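Local structure of mandelate racemase/muconate lactonizing enzyme family protein (2QDE) at residues L139-G144 / H162-K167; V190-D195 / Y215-I220; T207-L212 / G237-P242. The protein belongs to the mandelate racemase/muconate lactonizing enzyme family of the enolase superfamily and binds a metal ion, here barium, in its barrel domain. All blocks are in the same frame, centred on the assembly; numbering follows the deposited sequence.

How the interactions relate
The three contacts follow one another around the barrel domain. Interaction 1 pairs strands 135-140 and 164-167. Interaction 2 joins the next strand of the sheet, 192-195, to the segment leading into strand 220-221. Their centres are about 10 Å apart. The centre of interaction 3 is about 11 Å from that of interaction 2 and about 20 Å from that of interaction 1. Interaction 3 sets helix 202-212 against the loop before strand 243-245. Interactions 2 and 3 alternate along the chain and meet where Ile-220 N probably bonds to Pro-242 O. Lys-165 of interaction 1 bonds to Asp-195 of interaction 2, a ligand of the barium ion, while interaction 3 lies at a subunit interface.

Interaction 1. Residues L139-G144 / H162-K167; sequences LVLGAG and HFVKLK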
ATOM      1  N   LEU A 139     -31.160 -24.459  -5.390  1.00 21.95           N
ATOM      2  CA  LEU A 139     -32.361 -23.673  -5.680  1.00 24.22           C
ATOM      3  C   LEU A 139     -32.722 -22.633  -4.630  1.00 23.59           C
ATOM      4  O   LEU A 139     -32.513 -22.850  -3.435  1.00 23.61           O
ATOM      5  CB  LEU A 139     -33.547 -24.620  -5.862  1.00 25.61           C
ATOM      6  CG  LEU A 139     -34.504 -24.363  -7.022  1.00 28.46           C
ATOM      7  CD1 LEU A 139     -33.777 -24.595  -8.346  1.00 28.64           C
ATOM      8  CD2 LEU A 139     -35.704 -25.302  -6.896  1.00 29.79           C
ATOM      9  N   VAL A 140     -33.269 -21.507  -5.089  1.00 22.22           N
ATOM     10  CA  VAL A 140     -33.699 -20.425  -4.202  1.00 23.19           C
ATOM     11  C   VAL A 140     -35.149 -20.704  -3.805  1.00 23.89           C
ATOM     12  O   VAL A 140     -35.955 -21.072  -4.654  1.00 22.89           O
ATOM     13  CB  VAL A 140     -33.680 -19.054  -4.919  1.00 24.19           C
ATOM     14  CG1 VAL A 140     -33.989 -17.944  -3.921  1.00 25.17           C
ATOM     15  CG2 VAL A 140     -32.336 -18.817  -5.563  1.00 25.86           C
ATOM     16  N   LEU A 141     -35.492 -20.512  -2.536  1.00 22.76           N
ATOM     17  CA  LEU A 141     -36.859 -20.777  -2.093  1.00 26.28           C
ATOM     18  C   LEU A 141     -37.751 -19.533  -2.105  1.00 27.21           C
ATOM     19  O   LEU A 141     -37.268 -18.400  -2.039  1.00 26.42           O
ATOM     20  CB  LEU A 141     -36.851 -21.386  -0.685  1.00 24.70           C
ATOM     21  CG  LEU A 141     -35.954 -22.608  -0.469  1.00 24.76           C
ATOM     22  CD1 LEU A 141     -36.158 -23.130   0.950  1.00 25.07           C
ATOM     23  CD2 LEU A 141     -36.279 -23.697  -1.482  1.00 25.51           C
ATOM     24  N   GLY A 142     -39.060 -19.759  -2.188  1.00 28.55           N
ATOM     25  CA  GLY A 142     -40.001 -18.655  -2.206  1.00 29.57           C
ATOM     26  C   GLY A 142     -40.317 -18.143  -0.815  1.00 30.55           C
ATOM     27  O   GLY A 142     -40.171 -18.866   0.174  1.00 30.86           O
ATOM     28  N   ALA A 143     -40.752 -16.890  -0.733  1.00 31.92           N
ATOM     29  CA  ALA A 143     -41.084 -16.284   0.550  1.00 32.79           C
ATOM     30  C   ALA A 143     -42.316 -16.944   1.165  1.00 32.93           C
ATOM     31  O   ALA A 143     -43.125 -17.565   0.466  1.00 32.93           O
ATOM     32  CB  ALA A 143     -41.328 -14.787   0.378  1.00 32.16           C
ATOM     33  N   GLY A 144     -42.447 -16.799   2.480  1.00 33.81           N
ATOM     34  CA  GLY A 144     -43.570 -17.374   3.202  1.00 33.33           C
ATOM     35  C   GLY A 144     -43.190 -17.493   4.660  1.00 33.70           C
ATOM     36  O   GLY A 144     -42.050 -17.190   5.024  1.00 33.26           O
ATOM     37  N   HIS A 162     -28.640 -29.723  -4.756  1.00 24.17           N
ATOM     38  CA  HIS A 162     -27.398 -29.657  -3.990  1.00 22.38           C
ATOM     39  C   HIS A 162     -27.215 -28.568  -2.943  1.00 22.19           C
ATOM     40  O   HIS A 162     -26.313 -28.655  -2.113  1.00 21.44           O
ATOM     41  CB  HIS A 162     -26.254 -29.641  -4.996  1.00 23.22           C
ATOM     42  CG  HIS A 162     -26.359 -30.743  -6.003  1.00 24.54           C
ATOM     43  ND1 HIS A 162     -25.724 -31.957  -5.848  1.00 25.53           N
ATOM     44  CD2 HIS A 162     -27.102 -30.849  -7.129  1.00 24.46           C
ATOM     45  CE1 HIS A 162     -26.072 -32.763  -6.835  1.00 25.43           C
ATOM     46  NE2 HIS A 162     -26.910 -32.116  -7.626  1.00 25.50           N
ATOM     47  N   PHE A 163     -28.035 -27.529  -2.993  1.00 20.13           N
ATOM     48  CA  PHE A 163     -27.961 -26.497  -1.973  1.00 20.86           C
ATOM     49  C   PHE A 163     -29.287 -25.777  -1.891  1.00 19.84           C
ATOM     50  O   PHE A 163     -30.147 -25.955  -2.753  1.00 21.02           O
ATOM     51  CB  PHE A 163     -26.789 -25.522  -2.217  1.00 19.84           C
ATOM     52  CG  PHE A 163     -26.905 -24.689  -3.461  1.00 20.08           C
ATOM     53  CD1 PHE A 163     -27.790 -23.617  -3.524  1.00 20.38           C
ATOM     54  CD2 PHE A 163     -26.070 -24.936  -4.549  1.00 20.61           C
ATOM     55  CE1 PHE A 163     -27.834 -22.796  -4.652  1.00 22.05           C
ATOM     56  CE2 PHE A 163     -26.104 -24.123  -5.677  1.00 21.47           C
ATOM     57  CZ  PHE A 163     -26.985 -23.053  -5.730  1.00 21.68           C
ATOM     58  N   VAL A 164     -29.460 -24.988  -0.840  1.00 20.28           N
ATOM     59  CA  VAL A 164     -30.691 -24.244  -0.637  1.00 21.15           C
ATOM     60  C   VAL A 164     -30.357 -22.789  -0.327  1.00 21.98           C
ATOM     61  O   VAL A 164     -29.649 -22.503   0.635  1.00 22.24           O
ATOM     62  CB  VAL A 164     -31.500 -24.850   0.532  1.00 21.93           C
ATOM     63  CG1 VAL A 164     -32.672 -23.951   0.880  1.00 22.75           C
ATOM     64  CG2 VAL A 164     -31.990 -26.244   0.151  1.00 22.61           C
ATOM     65  N   LYS A 165     -30.881 -21.878  -1.138  1.00 20.53           N
ATOM     66  CA  LYS A 165     -30.638 -20.451  -0.971  1.00 21.69           C
ATOM     67  C   LYS A 165     -31.913 -19.718  -0.534  1.00 22.04           C
ATOM     68  O   LYS A 165     -32.982 -19.965  -1.090  1.00 21.25           O
ATOM     69  CB  LYS A 165     -30.126 -19.876  -2.294  1.00 20.70           C
ATOM     70  CG  LYS A 165     -30.051 -18.360  -2.352  1.00 22.51           C
ATOM     71  CD  LYS A 165     -29.471 -17.912  -3.688  1.00 21.97           C
ATOM     72  CE  LYS A 165     -29.742 -16.454  -3.953  1.00 22.67           C
ATOM     73  NZ  LYS A 165     -29.100 -16.008  -5.211  1.00 21.90           N
ATOM     74  N   LEU A 166     -31.789 -18.828   0.454  1.00 22.29           N
ATOM     75  CA  LEU A 166     -32.926 -18.060   0.960  1.00 24.24           C
ATOM     76  C   LEU A 166     -32.742 -16.567   0.692  1.00 25.48           C
ATOM     77  O   LEU A 166     -31.615 -16.073   0.615  1.00 25.98           O
ATOM     78  CB  LEU A 166     -33.085 -18.261   2.484  1.00 23.19           C
ATOM     79  CG  LEU A 166     -33.003 -19.698   3.016  1.00 24.03           C
ATOM     80  CD1 LEU A 166     -32.947 -19.684   4.531  1.00 23.39           C
ATOM     81  CD2 LEU A 166     -34.196 -20.521   2.523  1.00 23.97           C
ATOM     82  N   LYS A 167     -33.844 -15.847   0.525  1.00 26.02           N
ATOM     83  CA  LYS A 167     -33.764 -14.402   0.328  1.00 27.16           C
ATOM     84  C   LYS A 167     -34.068 -13.733   1.660  1.00 28.03           C
ATOM     85  O   LYS A 167     -35.105 -14.005   2.270  1.00 29.03           O
ATOM     86  CB  LYS A 167     -34.765 -13.954  -0.737  1.00 27.89           C
ATOM     87  CG  LYS A 167     -34.460 -14.541  -2.098  1.00 30.48           C
ATOM     88  CD  LYS A 167     -35.284 -13.931  -3.217  1.00 32.41           C
ATOM     89  CE  LYS A 167     -34.831 -14.491  -4.559  1.00 34.79           C
ATOM     90  NZ  LYS A 167     -35.724 -14.055  -5.677  1.00 36.63           N
TER
HETATM   91  O   HOH W   1     -36.297 -17.191   0.021  1.00 33.73           O
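Residues 139-140 and 164-165 pair as parallel strands, with Leu-139 opposite Val-164 and Val-140 opposite Lys-165. The hydrogen bond from Lys-165 N to Leu-139 O is 3.0 Å long and almost straight at the hydrogen (176°). Leu-139 N returns a bond to Phe-163 O. Leu-141 N reaches Lys-165 O at 2.9 Å, nearly along the C=O axis (177°). The same oxygen also receives a CA-H contact from Val-140, so Lys-165 O takes one N-H bond and one weaker CA-H contact from segment 139-144.

On one face of the sheet Val-140 and Lys-165 lie side by side. Val-140 CG2 rests on the aliphatic part of the lysine, 3.5 Å from Lys-165 CD. The other branch, Val-140 CG1, meets Lys-167 CE at 3.6 Å, and that chain crosses the valine at about a right angle. Lys-165 has CG anti to the backbone N (chi1 170°) and is extended to its tip. Its ammonium group is thereby carried to Asp-195, its hydrogen-bond partner, and to Glu-221, with which it forms a salt bridge. Both acids bind the barium ion. The two strands and helix 146-159 between them form a beta-alpha-beta unit, the first of the barrel of the enolase superfamily.

The Leu-141 side chain packs on Val-164 and Leu-166. Leu-141 CD1 is 3.6 Å from Val-164 CG1, where the two side chains cross obliquely. Leu-141 CD1 is also 3.6 Å from Leu-166 CD2, and here the leucines run alongside each other. Val-149, Ala-153 and Val-156 of helix 146-159 also touch Leu-141. Past the paired residues a water bridges the backbones. It donates to Leu-141 O at 2.6 Å and accepts from Lys-167 N at 2.8 Å.

Interaction 2. Residues V190-D195 / Y215-I220; sequences VDLFID and YNLSKI. With BA (barium ion), chain I.
Ile-194, Ile-220 and Leu-217 form the apolar centre. Ile-194 CG1 sits in the crowded position between the backbone N and the carbonyl carbon (chi1 59°). Ile-194 CG1 meets Ile-220 CD1 at 3.6 Å, the two isoleucines running side by side. Leu-217 crosses Ile-194 at about a right angle, with Leu-217 CD1 3.9 Å from Ile-194 CD1. Its other methyl, CD2, lies against Leu-192. Leu-212 of helix 202-212 covers both Ile-194 and Leu-217.

Ser-218 N donates to Leu-192 O at 2.9 Å, in the carbonyl plane. Ile-194 and Ile-220 form a parallel bridge. Strands 192-195 and 220-221 are parallel neighbours in the barrel, joined through helix 202-212 in a beta-alpha-beta crossover; 215-220 is the loop leading into the second. Asp-195, at the end of strand 192-195, points away from 215-220. Asp-195 OD2 binds the barium ion at 2.7 Å and Asp-195 OD1 at 3.1 Å. Asn-197, Glu-221 and Asp-246 complete the protein ligands.

On the other side of the strand Lys-219 runs along Phe-193. Lys-219 CE stands over the centre of the ring, 3.6 Å from the Phe-193 centroid, in a CH-pi contact. A bend at chi4 (-67°) sets NZ off-centre, in a cation-pi contact, where it also donates to Ser-218 OG.

At the polar edge Ser-218 OG donates to Asp-191 OD1 at 2.8 Å, from above the carboxylate plane. The salt bridge from Lys-219 NZ to Asp-191 OD1 is long, 3.9 Å, and a water joins NZ to OD2.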
ATOM      1  N   VAL A 190     -26.520 -29.839   5.395  1.00 30.37           N
ATOM      2  CA  VAL A 190     -27.000 -29.255   4.144  1.00 27.75           C
ATOM      3  C   VAL A 190     -26.379 -27.884   3.872  1.00 27.09           C
ATOM      4  O   VAL A 190     -26.241 -27.069   4.786  1.00 26.20           O
ATOM      5  CB  VAL A 190     -28.533 -29.113   4.165  1.00 27.61           C
ATOM      6  CG1 VAL A 190     -29.000 -28.217   3.026  1.00 27.12           C
ATOM      7  CG2 VAL A 190     -29.173 -30.483   4.053  1.00 27.09           C
ATOM      8  N   ASP A 191     -25.993 -27.658   2.614  1.00 24.53           N
ATOM      9  CA  ASP A 191     -25.404 -26.394   2.166  1.00 23.18           C
ATOM     10  C   ASP A 191     -26.532 -25.356   2.137  1.00 22.16           C
ATOM     11  O   ASP A 191     -27.380 -25.374   1.249  1.00 21.63           O
ATOM     12  CB  ASP A 191     -24.808 -26.570   0.758  1.00 23.95           C
ATOM     13  CG  ASP A 191     -24.196 -25.282   0.195  1.00 24.71           C
ATOM     14  OD1 ASP A 191     -24.408 -24.193   0.771  1.00 26.47           O
ATOM     15  OD2 ASP A 191     -23.509 -25.361  -0.847  1.00 26.19           O
ATOM     16  N   LEU A 192     -26.541 -24.462   3.118  1.00 20.10           N
ATOM     17  CA  LEU A 192     -27.574 -23.438   3.219  1.00 19.86           C
ATOM     18  C   LEU A 192     -26.967 -22.036   3.300  1.00 21.16           C
ATOM     19  O   LEU A 192     -26.031 -21.811   4.068  1.00 19.07           O
ATOM     20  CB  LEU A 192     -28.418 -23.697   4.470  1.00 17.87           C
ATOM     21  CG  LEU A 192     -29.489 -22.669   4.833  1.00 19.23           C
ATOM     22  CD1 LEU A 192     -30.604 -22.706   3.792  1.00 18.86           C
ATOM     23  CD2 LEU A 192     -30.038 -22.966   6.227  1.00 21.26           C
ATOM     24  N   PHE A 193     -27.480 -21.102   2.501  1.00 19.13           N
ATOM     25  CA  PHE A 193     -26.984 -19.730   2.555  1.00 20.06           C
ATOM     26  C   PHE A 193     -28.072 -18.720   2.223  1.00 21.40           C
ATOM     27  O   PHE A 193     -29.166 -19.099   1.810  1.00 20.90           O
ATOM     28  CB  PHE A 193     -25.741 -19.541   1.661  1.00 20.04           C
ATOM     29  CG  PHE A 193     -25.984 -19.722   0.187  1.00 20.58           C
ATOM     30  CD1 PHE A 193     -26.217 -18.619  -0.635  1.00 20.77           C
ATOM     31  CD2 PHE A 193     -25.899 -20.990  -0.398  1.00 21.07           C
ATOM     32  CE1 PHE A 193     -26.356 -18.772  -2.028  1.00 22.66           C
ATOM     33  CE2 PHE A 193     -26.035 -21.160  -1.785  1.00 22.83           C
ATOM     34  CZ  PHE A 193     -26.261 -20.047  -2.603  1.00 22.69           C
ATOM     35  N   ILE A 194     -27.780 -17.437   2.424  1.00 20.50           N
ATOM     36  CA  ILE A 194     -28.765 -16.391   2.165  1.00 21.44           C
ATOM     37  C   ILE A 194     -28.264 -15.307   1.213  1.00 20.81           C
ATOM     38  O   ILE A 194     -27.060 -15.080   1.088  1.00 20.20           O
ATOM     39  CB  ILE A 194     -29.207 -15.718   3.478  1.00 21.98           C
ATOM     40  CG1 ILE A 194     -27.991 -15.115   4.192  1.00 23.19           C
ATOM     41  CG2 ILE A 194     -29.900 -16.736   4.373  1.00 23.49           C
ATOM     42  CD1 ILE A 194     -28.344 -14.322   5.437  1.00 25.18           C
ATOM     43  N   ASP A 195     -29.208 -14.641   0.556  1.00 18.79           N
ATOM     44  CA  ASP A 195     -28.918 -13.583  -0.411  1.00 19.31           C
ATOM     45  C   ASP A 195     -29.566 -12.287   0.081  1.00 19.91           C
ATOM     46  O   ASP A 195     -30.767 -12.253   0.334  1.00 19.91           O
ATOM     47  CB  ASP A 195     -29.495 -13.982  -1.767  1.00 18.59           C
ATOM     48  CG  ASP A 195     -29.050 -13.070  -2.893  1.00 19.61           C
ATOM     49  OD1 ASP A 195     -28.474 -11.997  -2.619  1.00 18.82           O
ATOM     50  OD2 ASP A 195     -29.296 -13.430  -4.066  1.00 21.70           O
ATOM     51  N   TYR A 215     -25.950 -20.457  13.039  1.00 26.35           N
ATOM     52  CA  TYR A 215     -26.644 -21.322  12.090  1.00 26.72           C
ATOM     53  C   TYR A 215     -25.730 -21.895  11.010  1.00 26.48           C
ATOM     54  O   TYR A 215     -26.172 -22.664  10.159  1.00 27.19           O
ATOM     55  CB  TYR A 215     -27.816 -20.565  11.461  1.00 25.94           C
ATOM     56  CG  TYR A 215     -28.805 -20.095  12.498  1.00 25.75           C
ATOM     57  CD1 TYR A 215     -29.498 -21.012  13.287  1.00 25.49           C
ATOM     58  CD2 TYR A 215     -29.009 -18.737  12.733  1.00 25.63           C
ATOM     59  CE1 TYR A 215     -30.367 -20.596  14.289  1.00 26.07           C
ATOM     60  CE2 TYR A 215     -29.882 -18.304  13.737  1.00 26.90           C
ATOM     61  CZ  TYR A 215     -30.554 -19.242  14.509  1.00 26.82           C
ATOM     62  OH  TYR A 215     -31.408 -18.827  15.506  1.00 27.09           O
ATOM     63  N   ASN A 216     -24.455 -21.521  11.061  1.00 26.38           N
ATOM     64  CA  ASN A 216     -23.443 -22.004  10.118  1.00 27.03           C
ATOM     65  C   ASN A 216     -23.783 -21.929   8.638  1.00 24.34           C
ATOM     66  O   ASN A 216     -23.648 -22.912   7.916  1.00 23.77           O
ATOM     67  CB  ASN A 216     -23.060 -23.445  10.456  1.00 30.11           C
ATOM     68  CG  ASN A 216     -22.430 -23.566  11.817  1.00 34.89           C
ATOM     69  OD1 ASN A 216     -23.056 -23.246  12.831  1.00 37.06           O
ATOM     70  ND2 ASN A 216     -21.182 -24.027  11.857  1.00 37.69           N
ATOM     71  N   LEU A 217     -24.212 -20.762   8.179  1.00 24.14           N
ATOM     72  CA  LEU A 217     -24.532 -20.590   6.768  1.00 21.76           C
ATOM     73  C   LEU A 217     -23.233 -20.741   5.966  1.00 22.80           C
ATOM     74  O   LEU A 217     -22.169 -20.291   6.402  1.00 23.20           O
ATOM     75  CB  LEU A 217     -25.135 -19.201   6.548  1.00 20.43           C
ATOM     76  CG  LEU A 217     -26.419 -18.910   7.339  1.00 19.60           C
ATOM     77  CD1 LEU A 217     -26.771 -17.429   7.256  1.00 19.25           C
ATOM     78  CD2 LEU A 217     -27.555 -19.769   6.796  1.00 19.81           C
ATOM     79  N   SER A 218     -23.310 -21.375   4.801  1.00 20.28           N
ATOM     80  CA  SER A 218     -22.116 -21.556   3.985  1.00 21.47           C
ATOM     81  C   SER A 218     -21.574 -20.221   3.480  1.00 21.60           C
ATOM     82  O   SER A 218     -20.384 -20.101   3.187  1.00 20.63           O
ATOM     83  CB  SER A 218     -22.400 -22.483   2.797  1.00 21.29           C
ATOM     84  OG  SER A 218     -23.297 -21.885   1.879  1.00 23.43           O
ATOM     85  N   LYS A 219     -22.441 -19.215   3.390  1.00 20.35           N
ATOM     86  CA  LYS A 219     -22.027 -17.899   2.913  1.00 19.66           C
ATOM     87  C   LYS A 219     -23.153 -16.873   2.966  1.00 20.01           C
ATOM     88  O   LYS A 219     -24.318 -17.226   3.168  1.00 20.24           O
ATOM     89  CB  LYS A 219     -21.523 -18.011   1.466  1.00 19.40           C
ATOM     90  CG  LYS A 219     -22.452 -18.829   0.556  1.00 22.73           C
ATOM     91  CD  LYS A 219     -21.876 -18.985  -0.844  1.00 23.68           C
ATOM     92  CE  LYS A 219     -22.543 -20.116  -1.612  1.00 23.72           C
ATOM     93  NZ  LYS A 219     -22.225 -21.439  -1.027  1.00 24.53           N
ATOM     94  N   ILE A 220     -22.786 -15.602   2.803  1.00 18.14           N
ATOM     95  CA  ILE A 220     -23.741 -14.498   2.764  1.00 17.62           C
ATOM     96  C   ILE A 220     -23.563 -13.841   1.396  1.00 17.43           C
ATOM     97  O   ILE A 220     -22.494 -13.316   1.095  1.00 17.56           O
ATOM     98  CB  ILE A 220     -23.458 -13.419   3.837  1.00 17.91           C
ATOM     99  CG1 ILE A 220     -23.413 -14.046   5.235  1.00 17.90           C
ATOM    100  CG2 ILE A 220     -24.542 -12.351   3.775  1.00 17.97           C
ATOM    101  CD1 ILE A 220     -24.680 -14.739   5.629  1.00 15.62           C
TER
HETATM  102 BA    BA I 401     -28.274 -11.480  -5.686  1.00 50.18          BA
HETATM  103  O   HOH W   2     -23.193 -23.381  -2.983  1.00 30.86           O

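Interaction 3. Residues T207-L212 / G237-P242; sequences TTIRAL and GKVATP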
ATOM      1  N   THR A 207     -24.105  -6.747  12.453  1.00 21.19           N
ATOM      2  CA  THR A 207     -25.020  -7.268  13.462  1.00 21.71           C
ATOM      3  C   THR A 207     -25.789  -8.522  13.050  1.00 20.45           C
ATOM      4  O   THR A 207     -25.845  -9.501  13.792  1.00 19.13           O
ATOM      5  CB  THR A 207     -26.053  -6.206  13.872  1.00 22.25           C
ATOM      6  OG1 THR A 207     -25.372  -5.039  14.351  1.00 23.61           O
ATOM      7  CG2 THR A 207     -26.959  -6.744  14.978  1.00 24.35           C
ATOM      8  N   THR A 208     -26.384  -8.486  11.866  1.00 19.03           N
ATOM      9  CA  THR A 208     -27.167  -9.614  11.398  1.00 19.72           C
ATOM     10  C   THR A 208     -26.315 -10.836  11.126  1.00 19.45           C
ATOM     11  O   THR A 208     -26.664 -11.936  11.542  1.00 18.48           O
ATOM     12  CB  THR A 208     -27.952  -9.247  10.136  1.00 19.77           C
ATOM     13  OG1 THR A 208     -28.744  -8.086  10.402  1.00 20.84           O
ATOM     14  CG2 THR A 208     -28.877 -10.390   9.726  1.00 20.64           C
ATOM     15  N   ILE A 209     -25.194 -10.649  10.436  1.00 18.96           N
ATOM     16  CA  ILE A 209     -24.328 -11.779  10.133  1.00 19.85           C
ATOM     17  C   ILE A 209     -23.853 -12.438  11.421  1.00 19.77           C
ATOM     18  O   ILE A 209     -23.836 -13.662  11.527  1.00 19.87           O
ATOM     19  CB  ILE A 209     -23.120 -11.346   9.280  1.00 19.42           C
ATOM     20  CG1 ILE A 209     -23.622 -10.818   7.931  1.00 19.38           C
ATOM     21  CG2 ILE A 209     -22.180 -12.523   9.064  1.00 19.50           C
ATOM     22  CD1 ILE A 209     -22.547 -10.274   7.035  1.00 19.42           C
ATOM     23  N   ARG A 210     -23.476 -11.630  12.404  1.00 20.29           N
ATOM     24  CA  ARG A 210     -23.026 -12.185  13.676  1.00 21.72           C
ATOM     25  C   ARG A 210     -24.179 -12.903  14.365  1.00 21.97           C
ATOM     26  O   ARG A 210     -23.986 -13.943  14.999  1.00 21.13           O
ATOM     27  CB  ARG A 210     -22.454 -11.079  14.571  1.00 21.69           C
ATOM     28  CG  ARG A 210     -21.087 -10.587  14.081  1.00 22.49           C
ATOM     29  CD  ARG A 210     -20.462  -9.554  15.002  1.00 21.90           C
ATOM     30  NE  ARG A 210     -19.055  -9.351  14.662  1.00 22.25           N
ATOM     31  CZ  ARG A 210     -18.251  -8.493  15.277  1.00 21.81           C
ATOM     32  NH1 ARG A 210     -18.708  -7.748  16.273  1.00 22.65           N
ATOM     33  NH2 ARG A 210     -16.987  -8.378  14.895  1.00 20.97           N
ATOM     34  N   ALA A 211     -25.384 -12.365  14.210  1.00 21.07           N
ATOM     35  CA  ALA A 211     -26.563 -12.968  14.811  1.00 21.11           C
ATOM     36  C   ALA A 211     -26.885 -14.303  14.140  1.00 21.19           C
ATOM     37  O   ALA A 211     -27.564 -15.147  14.717  1.00 21.08           O
ATOM     38  CB  ALA A 211     -27.753 -12.023  14.689  1.00 20.01           C
ATOM     39  N   LEU A 212     -26.386 -14.494  12.925  1.00 21.39           N
ATOM     40  CA  LEU A 212     -26.649 -15.719  12.180  1.00 22.30           C
ATOM     41  C   LEU A 212     -25.524 -16.749  12.219  1.00 23.52           C
ATOM     42  O   LEU A 212     -25.700 -17.872  11.747  1.00 22.43           O
ATOM     43  CB  LEU A 212     -26.956 -15.386  10.717  1.00 21.50           C
ATOM     44  CG  LEU A 212     -28.192 -14.519  10.436  1.00 22.53           C
ATOM     45  CD1 LEU A 212     -28.312 -14.268   8.936  1.00 18.99           C
ATOM     46  CD2 LEU A 212     -29.439 -15.223  10.963  1.00 22.82           C
ATOM     47  N   GLY A 237     -13.433  -8.699   7.469  1.00 24.51           N
ATOM     48  CA  GLY A 237     -12.491  -8.606   8.568  1.00 26.02           C
ATOM     49  C   GLY A 237     -13.154  -8.637   9.937  1.00 26.89           C
ATOM     50  O   GLY A 237     -12.469  -8.659  10.961  1.00 27.31           O
ATOM     51  N   LYS A 238     -14.484  -8.630   9.966  1.00 26.02           N
ATOM     52  CA  LYS A 238     -15.209  -8.647  11.229  1.00 24.92           C
ATOM     53  C   LYS A 238     -16.102  -9.880  11.399  1.00 25.71           C
ATOM     54  O   LYS A 238     -16.622 -10.114  12.491  1.00 26.38           O
ATOM     55  CB  LYS A 238     -16.081  -7.391  11.378  1.00 26.33           C
ATOM     56  CG  LYS A 238     -15.352  -6.051  11.252  1.00 27.33           C
ATOM     57  CD  LYS A 238     -14.119  -5.948  12.151  1.00 29.24           C
ATOM     58  CE  LYS A 238     -14.450  -6.011  13.626  1.00 28.12           C
ATOM     59  NZ  LYS A 238     -13.219  -5.742  14.449  1.00 27.52           N
ATOM     60  N   VAL A 239     -16.294 -10.655  10.332  1.00 23.24           N
ATOM     61  CA  VAL A 239     -17.134 -11.848  10.417  1.00 21.29           C
ATOM     62  C   VAL A 239     -16.440 -13.085   9.866  1.00 21.67           C
ATOM     63  O   VAL A 239     -15.574 -12.995   8.998  1.00 21.59           O
ATOM     64  CB  VAL A 239     -18.478 -11.673   9.655  1.00 20.30           C
ATOM     65  CG1 VAL A 239     -19.228 -10.474  10.198  1.00 18.26           C
ATOM     66  CG2 VAL A 239     -18.226 -11.529   8.161  1.00 17.09           C
ATOM     67  N   ALA A 240     -16.851 -14.248  10.359  1.00 21.51           N
ATOM     68  CA  ALA A 240     -16.259 -15.503   9.925  1.00 19.99           C
ATOM     69  C   ALA A 240     -16.906 -16.034   8.655  1.00 20.29           C
ATOM     70  O   ALA A 240     -16.232 -16.584   7.783  1.00 20.42           O
ATOM     71  CB  ALA A 240     -16.383 -16.540  11.035  1.00 21.34           C
ATOM     72  N   THR A 241     -18.221 -15.866   8.562  1.00 19.23           N
ATOM     73  CA  THR A 241     -18.996 -16.352   7.425  1.00 17.42           C
ATOM     74  C   THR A 241     -18.490 -15.825   6.089  1.00 16.26           C
ATOM     75  O   THR A 241     -18.288 -14.624   5.920  1.00 17.72           O
ATOM     76  CB  THR A 241     -20.479 -15.969   7.583  1.00 16.60           C
ATOM     77  OG1 THR A 241     -20.903 -16.267   8.918  1.00 17.75           O
ATOM     78  CG2 THR A 241     -21.339 -16.749   6.592  1.00 15.83           C
ATOM     79  N   PRO A 242     -18.287 -16.724   5.114  1.00 16.14           N
ATOM     80  CA  PRO A 242     -17.803 -16.320   3.791  1.00 15.85           C
ATOM     81  C   PRO A 242     -18.738 -15.284   3.178  1.00 15.77           C
ATOM     82  O   PRO A 242     -19.949 -15.378   3.333  1.00 16.08           O
ATOM     83  CB  PRO A 242     -17.811 -17.627   3.002  1.00 14.01           C
ATOM     84  CG  PRO A 242     -17.596 -18.668   4.061  1.00 16.73           C
ATOM     85  CD  PRO A 242     -18.489 -18.181   5.175  1.00 15.90           C
TER
HETATM   86  O   HOH W   3     -23.743 -15.675   9.421  1.00 27.44           O
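Lys-238 gives its carbonyl oxygen to Arg-210. Arg-210 NH2 donates to Lys-238 O at 3.0 Å, on a lone pair, and the oxygen lies in the guanidinium plane. A weak second bond from Arg-210 NE to Lys-238 O is 3.3 Å, so one oxygen takes two N-H groups along the guanidinium edge. The Lys-238 chain is bent at chi2 and chi3, which brings Lys-238 CE to 3.7 Å from Arg-210 NH2. Arg-210 NH2 and Lys-238 NZ, of like charge, are 4.6 Å apart and not in contact. Across a subunit interface Lys-238 NZ bonds to Val-239 O, and Arg-210 NH1 to Ala-240 O, both of a neighbouring subunit.

Val-239 points toward the helix and crosses Ile-209 at about a right angle. Val-239 CG1 lies 3.8 Å from Ile-209 CG2. Ala-240 O accepts a bond from Arg-210 NH1 of a further subunit. Thr-241 OG1 is 4.0 Å from Ile-209 CG2. A water donates to Ile-209 O at 2.9 Å and is also bonded to Thr-241 OG1. The helix of one beta-alpha unit thus meets the loop leading out of the next, as in the (beta/alpha) barrel of the enolase superfamily.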